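Local coordinates for uncharacterized protein ydaL (Escherichia coli, PDB 3QD7), which binds DNA and has DNA endonuclease activity, the chain here being a fragment built around its Smr domain, at residues A[3-8]-A[63-68]; A[16-21]-A[96-101]; A[36-41]-A[109-114]. All blocks are in the same frame, centred on the assembly; numbering follows the deposited sequence.

Contact 1: residues A[3-8]-A[63-68]; sequences TLQLDN and MVFSFI
N8 lies flat on the ring of F65. Its CA stands 3.6 Å from the ring centroid, almost directly above the centre, in a CH-pi contact over the face. The amide continues over the same side toward the root of the ring, its plane 20° from the ring plane, with ND2 3.2 Å from CB of F65. F65 holds CG anti to its backbone N (chi1 179°), which carries CG out from helix 57-73 on the side of residues 3-8. Further round, the approach is oblique: the carbonyl O of D7 comes to 3.4 Å from CZ of F65, and the O of L4 lies near CE1. F9 adds an edge-to-face ring contact with F65.

In the fold, this is where the N-terminal segment, making a short 3-10 turn at residues 5-7, lies against one of the helices of the Smr alpha/beta domain. On other sides of the same helix V64 and F67 pack on L50 of strand 49-51. An alanine in place of F65 would probably leave N8 without the surface it stacks on and open a gap beneath the turn, weakening its hold on the helix.

Polar bonds add to this packing. N8 ND2 donates to Q5 OE1 at 2.7 Å, nearly straight at 175° and in the planes of both the donor amide and the acceptor carbonyl; R61 O also accepts from ND2, while OD1 takes the backbone N-H of L10. With these bonds the N8 amide is fixed in rotation over the ring. Across the contact, the hydroxyls OG1 of T3 and OG of S66 are hydrogen-bonded at 3.1 Å, although T3 is poorly ordered.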
# COMPACT_ATOMS: atom_id res chain seq x y z
N THR A 3 13.99 11.49 -1.38
CA THR A 3 13.69 10.34 -0.55
C THR A 3 14.64 10.38 0.66
O THR A 3 15.13 9.35 1.15
CB THR A 3 13.73 8.98 -1.32
OG1 THR A 3 13.67 7.91 -0.37
CG2 THR A 3 15.00 8.85 -2.18
N LEU A 4 14.93 11.61 1.11
CA LEU A 4 15.50 11.84 2.43
C LEU A 4 14.41 11.58 3.45
O LEU A 4 13.27 12.02 3.30
CB LEU A 4 16.06 13.25 2.58
CG LEU A 4 17.40 13.56 1.91
CD1 LEU A 4 18.02 14.79 2.56
CD2 LEU A 4 18.40 12.38 1.94
N GLN A 5 14.79 10.88 4.50
CA GLN A 5 13.86 10.49 5.53
C GLN A 5 13.41 11.66 6.40
O GLN A 5 12.38 11.57 7.06
CB GLN A 5 14.43 9.31 6.32
CG GLN A 5 14.59 8.04 5.42
CD GLN A 5 13.25 7.50 4.90
OE1 GLN A 5 12.21 7.65 5.56
NE2 GLN A 5 13.29 6.83 3.74
N LEU A 6 14.13 12.78 6.38
CA LEU A 6 13.59 13.97 7.05
C LEU A 6 12.30 14.48 6.40
O LEU A 6 11.53 15.19 7.05
CB LEU A 6 14.63 15.07 7.27
CG LEU A 6 15.60 15.56 6.20
CD1 LEU A 6 14.98 16.60 5.31
CD2 LEU A 6 16.80 16.14 6.92
N ASP A 7 12.05 14.09 5.15
CA ASP A 7 10.80 14.42 4.41
C ASP A 7 9.66 13.39 4.56
O ASP A 7 8.56 13.60 4.03
CB ASP A 7 11.09 14.57 2.91
CG ASP A 7 12.05 15.70 2.62
OD1 ASP A 7 11.86 16.81 3.16
OD2 ASP A 7 12.99 15.47 1.85
N ASN A 8 9.94 12.30 5.27
CA ASN A 8 8.99 11.21 5.47
C ASN A 8 7.84 11.62 6.36
O ASN A 8 7.93 11.57 7.58
CB ASN A 8 9.69 9.95 6.02
CG ASN A 8 8.83 8.68 5.88
OD1 ASN A 8 7.60 8.75 5.94
ND2 ASN A 8 9.48 7.53 5.68
N MET A 63 10.63 2.20 3.76
CA MET A 63 10.51 1.52 2.45
C MET A 63 9.28 1.98 1.65
O MET A 63 9.37 2.25 0.46
CB MET A 63 10.46 -0.00 2.65
CG MET A 63 11.75 -0.60 3.21
SD MET A 63 11.53 -2.29 3.81
CE MET A 63 11.65 -3.19 2.27
N VAL A 64 8.14 2.09 2.30
CA VAL A 64 6.91 2.50 1.62
C VAL A 64 7.07 3.93 1.08
O VAL A 64 6.74 4.23 -0.07
CB VAL A 64 5.67 2.37 2.60
CG1 VAL A 64 4.41 3.06 2.05
CG2 VAL A 64 5.40 0.88 2.93
N PHE A 65 7.59 4.81 1.92
CA PHE A 65 7.81 6.19 1.53
C PHE A 65 8.75 6.25 0.35
O PHE A 65 8.43 6.85 -0.68
CB PHE A 65 8.37 6.97 2.71
CG PHE A 65 8.65 8.40 2.40
CD1 PHE A 65 9.96 8.86 2.31
CD2 PHE A 65 7.60 9.30 2.21
CE1 PHE A 65 10.23 10.20 2.04
CE2 PHE A 65 7.87 10.65 1.95
CZ PHE A 65 9.18 11.09 1.85
N SER A 66 9.90 5.60 0.48
CA SER A 66 10.90 5.59 -0.58
C SER A 66 10.37 4.92 -1.87
O SER A 66 10.61 5.40 -2.98
CB SER A 66 12.15 4.88 -0.06
OG SER A 66 13.18 4.95 -1.02
N PHE A 67 9.65 3.81 -1.71
CA PHE A 67 9.11 3.06 -2.86
C PHE A 67 8.06 3.88 -3.60
O PHE A 67 8.08 3.98 -4.83
CB PHE A 67 8.51 1.73 -2.38
CG PHE A 67 7.80 0.95 -3.46
CD1 PHE A 67 8.53 0.24 -4.44
CD2 PHE A 67 6.39 0.89 -3.48
CE1 PHE A 67 7.87 -0.51 -5.43
CE2 PHE A 67 5.73 0.13 -4.47
CZ PHE A 67 6.47 -0.56 -5.45
N ILE A 68 7.14 4.48 -2.87
CA ILE A 68 6.12 5.29 -3.54
C ILE A 68 6.73 6.52 -4.26
O ILE A 68 6.37 6.82 -5.41
CB ILE A 68 4.98 5.71 -2.58
CG1 ILE A 68 4.28 4.46 -2.03
CG2 ILE A 68 3.97 6.66 -3.32
CD1 ILE A 68 3.50 3.68 -3.08

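Contact 2: residues A[16-21]-A[96-101]; sequences DIIPLS and VRSYVA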
# COMPACT_ATOMS: atom_id res chain seq x y z
N ASP A 16 -5.01 2.69 13.98
CA ASP A 16 -6.32 2.12 13.84
C ASP A 16 -6.15 0.71 13.23
O ASP A 16 -6.02 0.57 12.01
CB ASP A 16 -7.23 3.04 12.99
CG ASP A 16 -6.43 4.01 12.06
OD1 ASP A 16 -5.28 4.43 12.40
OD2 ASP A 16 -6.97 4.39 10.98
N ILE A 17 -6.12 -0.31 14.09
CA ILE A 17 -5.87 -1.69 13.67
C ILE A 17 -7.05 -2.20 12.87
O ILE A 17 -8.20 -2.07 13.31
CB ILE A 17 -5.55 -2.61 14.87
CG1 ILE A 17 -4.23 -2.16 15.49
CG2 ILE A 17 -5.45 -4.08 14.43
CD1 ILE A 17 -3.99 -2.69 16.90
N ILE A 18 -6.76 -2.77 11.70
CA ILE A 18 -7.83 -3.30 10.85
C ILE A 18 -8.08 -4.78 11.14
O ILE A 18 -7.15 -5.61 11.10
CB ILE A 18 -7.57 -3.04 9.34
CG1 ILE A 18 -7.33 -1.55 9.09
CG2 ILE A 18 -8.77 -3.53 8.47
CD1 ILE A 18 -6.61 -1.32 7.82
N PRO A 19 -9.33 -5.12 11.49
CA PRO A 19 -9.67 -6.52 11.77
C PRO A 19 -9.37 -7.39 10.57
O PRO A 19 -9.44 -6.92 9.44
CB PRO A 19 -11.17 -6.46 12.04
CG PRO A 19 -11.37 -5.08 12.62
CD PRO A 19 -10.42 -4.20 11.86
N LEU A 20 -9.02 -8.66 10.81
CA LEU A 20 -8.67 -9.58 9.71
C LEU A 20 -9.86 -9.80 8.77
O LEU A 20 -9.69 -10.10 7.59
CB LEU A 20 -8.18 -10.92 10.26
CG LEU A 20 -6.91 -11.00 11.10
CD1 LEU A 20 -6.67 -12.47 11.49
CD2 LEU A 20 -5.68 -10.40 10.40
N SER A 21 -11.06 -9.62 9.33
CA SER A 21 -12.31 -9.76 8.59
C SER A 21 -12.58 -8.58 7.66
O SER A 21 -13.45 -8.68 6.79
CB SER A 21 -13.49 -9.94 9.55
OG SER A 21 -13.83 -8.71 10.19
N VAL A 96 1.50 -4.28 10.25
CA VAL A 96 2.05 -3.76 9.01
C VAL A 96 0.95 -3.37 8.00
O VAL A 96 0.99 -2.27 7.45
CB VAL A 96 3.07 -4.73 8.35
CG1 VAL A 96 3.55 -4.19 6.97
CG2 VAL A 96 4.27 -4.92 9.26
N ARG A 97 -0.00 -4.28 7.77
CA ARG A 97 -1.13 -4.05 6.88
C ARG A 97 -1.89 -2.78 7.30
O ARG A 97 -2.29 -1.97 6.46
CB ARG A 97 -2.08 -5.26 6.89
CG ARG A 97 -3.16 -5.22 5.78
CD ARG A 97 -4.06 -6.45 5.78
NE ARG A 97 -4.93 -6.47 6.96
CZ ARG A 97 -6.26 -6.47 6.92
NH1 ARG A 97 -6.93 -6.46 5.76
NH2 ARG A 97 -6.93 -6.48 8.07
N SER A 98 -2.09 -2.62 8.61
CA SER A 98 -2.86 -1.47 9.14
C SER A 98 -2.13 -0.15 8.94
O SER A 98 -2.76 0.85 8.58
CB SER A 98 -3.26 -1.66 10.60
OG SER A 98 -4.18 -2.71 10.72
N TYR A 99 -0.81 -0.16 9.14
CA TYR A 99 0.01 1.02 8.86
C TYR A 99 0.01 1.34 7.39
O TYR A 99 -0.07 2.52 7.02
CB TYR A 99 1.44 0.82 9.37
CG TYR A 99 1.64 1.29 10.80
CD1 TYR A 99 1.34 2.61 11.17
CD2 TYR A 99 2.11 0.41 11.78
CE1 TYR A 99 1.53 3.05 12.48
CE2 TYR A 99 2.29 0.83 13.11
CZ TYR A 99 2.00 2.16 13.44
OH TYR A 99 2.16 2.58 14.73
N VAL A 100 0.11 0.30 6.55
CA VAL A 100 0.14 0.54 5.09
C VAL A 100 -1.19 1.18 4.66
O VAL A 100 -1.22 2.11 3.85
CB VAL A 100 0.44 -0.76 4.27
CG1 VAL A 100 0.16 -0.55 2.77
CG2 VAL A 100 1.91 -1.26 4.48
N ALA A 101 -2.30 0.71 5.23
CA ALA A 101 -3.61 1.31 4.96
C ALA A 101 -3.64 2.82 5.22
O ALA A 101 -4.19 3.58 4.43
CB ALA A 101 -4.69 0.62 5.77
O HOH W 1 -4.85 1.91 9.91
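The backbone N-H of I18 points almost straight at OG of S98, 2.8 Å away at an angle of 172°. A second grip comes from R97, whose NH2 donates to the carbonyl O of P19 at 2.9 Å; the acceptor sits at the edge of the guanidinium, close to its plane, while the donor stands well above the plane of the carbonyl. The same NH2 makes a weak bond to the O of I18.

Together these bonds tie an irregular segment, 16-21, to the side of helix 92-105 in the alpha/beta/alpha fold of the Smr domain, with neighbouring residues of the helix serving successive peptides of the loop. The S98 hydroxyl has OG anti to the carbonyl carbon and beside its own backbone N (chi1 -67°). From there it also bonds to N94 O one turn earlier, which leaves OG joined to both the helix backbone and the loop. R97 runs extended through CD and bends at chi3, and its other terminal nitrogen, NH1, bonds to Q22 O. The guanidinium thereby bridges carbonyls on both sides of L20 in sequence.

At the start of the segment a water donates to D16 O and to S98 O, joining the two backbones, and the carboxylate of D16 forms a salt bridge with R102 farther along the helix. Beyond the polar groups, I18 supplies the packing. Its side chain crosses that of R97 at about a right angle, with CG2 lying 3.5 Å from NH2 of R97. The other branch passes the CA of S98, and its CD1 meets CB of A101 at 3.4 Å, tighter than usual for two carbons.

Contact 3: residues A[36-41]-A[109-114]; sequences LDKLRS and DVQAYC
L39 drives its CD1 toward the strand, where it lies 3.8 Å from SG of C114 and 4.0 Å from CB of A112. L36 reaches the same methyl of A112 with its own CD1, at 3.7 Å, so two leucine methyls, one from L36 and one from L39, meet A112 CB. This is a short helix packed against one face of the mixed sheet in an alpha/beta/alpha fold. A112 and C114, alternate residues of strand 110-115, turn their side chains to it, whereas Y113 between them turns away, toward L104 and T105 of helix 92-105 on the other face.

C114 carries SG between its backbone N and carbonyl carbon (chi1 71°), on the side of the strand where it meets L39. The L39 side chain also rests on Y127 and A129 of the adjoining strand 125-130, and L36 touches R27 of strand 25-27. The two leucines therefore span strand 110-115 and both its neighbours. Backbone bonds of Q111 and A112 to A129, and of Y113 to F26, hold strand 110-115 between those two.

Farther toward the strand's beginning, K38 and Q111 cross at about a right angle. The lysine bends at chi3 and ends in bonds from NZ to the carbonyls of L130 and R77, which would probably stabilise its positive charge. Q111 runs extended beyond CG; as modelled, its NE2 lies 2.7 Å from NZ of K38, two donors facing each other, so the choice of N and O in this amide is doubtful.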
# COMPACT_ATOMS: atom_id res chain seq x y z
N LEU A 36 -10.61 2.59 -11.29
CA LEU A 36 -10.71 1.40 -10.47
C LEU A 36 -10.41 0.09 -11.20
O LEU A 36 -9.93 -0.88 -10.59
CB LEU A 36 -12.06 1.41 -9.76
CG LEU A 36 -12.21 2.56 -8.74
CD1 LEU A 36 -11.06 2.54 -7.73
CD2 LEU A 36 -12.34 3.98 -9.37
N ASP A 37 -10.69 0.06 -12.50
CA ASP A 37 -10.29 -1.04 -13.37
C ASP A 37 -8.78 -1.12 -13.49
O ASP A 37 -8.22 -2.19 -13.74
CB ASP A 37 -10.92 -0.90 -14.76
CG ASP A 37 -11.97 -1.97 -15.04
OD1 ASP A 37 -12.71 -2.37 -14.11
OD2 ASP A 37 -12.05 -2.43 -16.20
N LYS A 38 -8.13 0.02 -13.32
CA LYS A 38 -6.68 0.10 -13.21
C LYS A 38 -6.16 -0.80 -12.10
O LYS A 38 -5.06 -1.35 -12.20
CB LYS A 38 -6.27 1.57 -12.95
CG LYS A 38 -4.86 1.92 -13.32
CD LYS A 38 -4.65 3.43 -13.30
CE LYS A 38 -4.42 3.93 -11.90
NZ LYS A 38 -3.64 5.20 -11.87
N LEU A 39 -6.95 -0.96 -11.04
CA LEU A 39 -6.57 -1.80 -9.90
C LEU A 39 -6.65 -3.26 -10.25
O LEU A 39 -5.76 -4.04 -9.87
CB LEU A 39 -7.46 -1.53 -8.69
CG LEU A 39 -7.33 -0.24 -7.88
CD1 LEU A 39 -8.36 -0.18 -6.75
CD2 LEU A 39 -5.95 -0.11 -7.33
N ARG A 40 -7.72 -3.64 -10.96
CA ARG A 40 -8.05 -5.03 -11.26
C ARG A 40 -7.20 -5.58 -12.40
O ARG A 40 -6.52 -6.61 -12.25
CB ARG A 40 -9.54 -5.13 -11.65
CG ARG A 40 -10.24 -6.37 -11.12
CD ARG A 40 -11.45 -6.75 -11.99
NE ARG A 40 -11.87 -8.13 -11.70
CZ ARG A 40 -11.47 -9.21 -12.37
NH1 ARG A 40 -10.64 -9.10 -13.41
NH2 ARG A 40 -11.92 -10.41 -12.00
N SER A 41 -7.24 -4.87 -13.52
CA SER A 41 -6.66 -5.26 -14.81
C SER A 41 -5.32 -4.56 -15.07
O SER A 41 -4.84 -4.50 -16.20
CB SER A 41 -7.69 -4.95 -15.91
OG SER A 41 -7.10 -4.79 -17.20
N ASP A 109 -0.86 11.55 -4.28
CA ASP A 109 -0.95 10.88 -5.60
C ASP A 109 -1.56 9.45 -5.57
O ASP A 109 -1.70 8.80 -6.63
CB ASP A 109 0.41 10.85 -6.28
CG ASP A 109 0.94 12.24 -6.62
OD1 ASP A 109 0.30 12.96 -7.41
OD2 ASP A 109 2.01 12.61 -6.12
N VAL A 110 -1.92 8.97 -4.39
CA VAL A 110 -2.60 7.69 -4.26
C VAL A 110 -4.10 7.92 -4.49
O VAL A 110 -4.75 8.67 -3.76
CB VAL A 110 -2.32 7.05 -2.86
CG1 VAL A 110 -3.37 5.98 -2.48
CG2 VAL A 110 -0.93 6.47 -2.82
N GLN A 111 -4.64 7.28 -5.52
CA GLN A 111 -6.07 7.43 -5.87
C GLN A 111 -6.96 6.41 -5.16
O GLN A 111 -8.10 6.71 -4.80
CB GLN A 111 -6.29 7.29 -7.38
CG GLN A 111 -5.49 8.26 -8.26
CD GLN A 111 -5.33 7.76 -9.69
OE1 GLN A 111 -5.63 8.48 -10.65
NE2 GLN A 111 -4.87 6.54 -9.83
N ALA A 112 -6.46 5.19 -5.01
CA ALA A 112 -7.24 4.10 -4.48
C ALA A 112 -6.31 2.94 -4.12
O ALA A 112 -5.19 2.87 -4.60
CB ALA A 112 -8.28 3.62 -5.54
N TYR A 113 -6.80 2.03 -3.29
CA TYR A 113 -6.19 0.74 -3.12
C TYR A 113 -7.26 -0.30 -2.78
O TYR A 113 -8.40 0.06 -2.43
CB TYR A 113 -5.04 0.75 -2.09
CG TYR A 113 -5.39 1.21 -0.68
CD1 TYR A 113 -6.08 0.39 0.19
CD2 TYR A 113 -4.97 2.46 -0.20
CE1 TYR A 113 -6.39 0.80 1.46
CE2 TYR A 113 -5.28 2.87 1.10
CZ TYR A 113 -5.99 2.04 1.91
OH TYR A 113 -6.30 2.42 3.18
N CYS A 114 -6.88 -1.57 -2.90
CA CYS A 114 -7.76 -2.69 -2.51
C CYS A 114 -6.96 -3.98 -2.37
O CYS A 114 -5.84 -4.08 -2.86
CB CYS A 114 -8.89 -2.88 -3.52
SG CYS A 114 -8.29 -3.56 -5.08

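From the N terminus, residues 3-8 go first, and contact 1 closes a long loop by setting them on helix 57-73. Before that helix is reached, the chain passes through 16-21, which waits for helix 92-105 in contact 2, and through 36-41, which waits for strand 110-115 in contact 3. All three first segments precede all three second ones, in the same order, so every pair of contacts crosses and none nests. The N-terminal part is thus tied to two helices and the sheet in turn. Contacts 2 and 3 touch through a probable, weak hydrogen bond between A101 O and Y113 OH; the centre of contact 1 lies about 20 Å from that of contact 2.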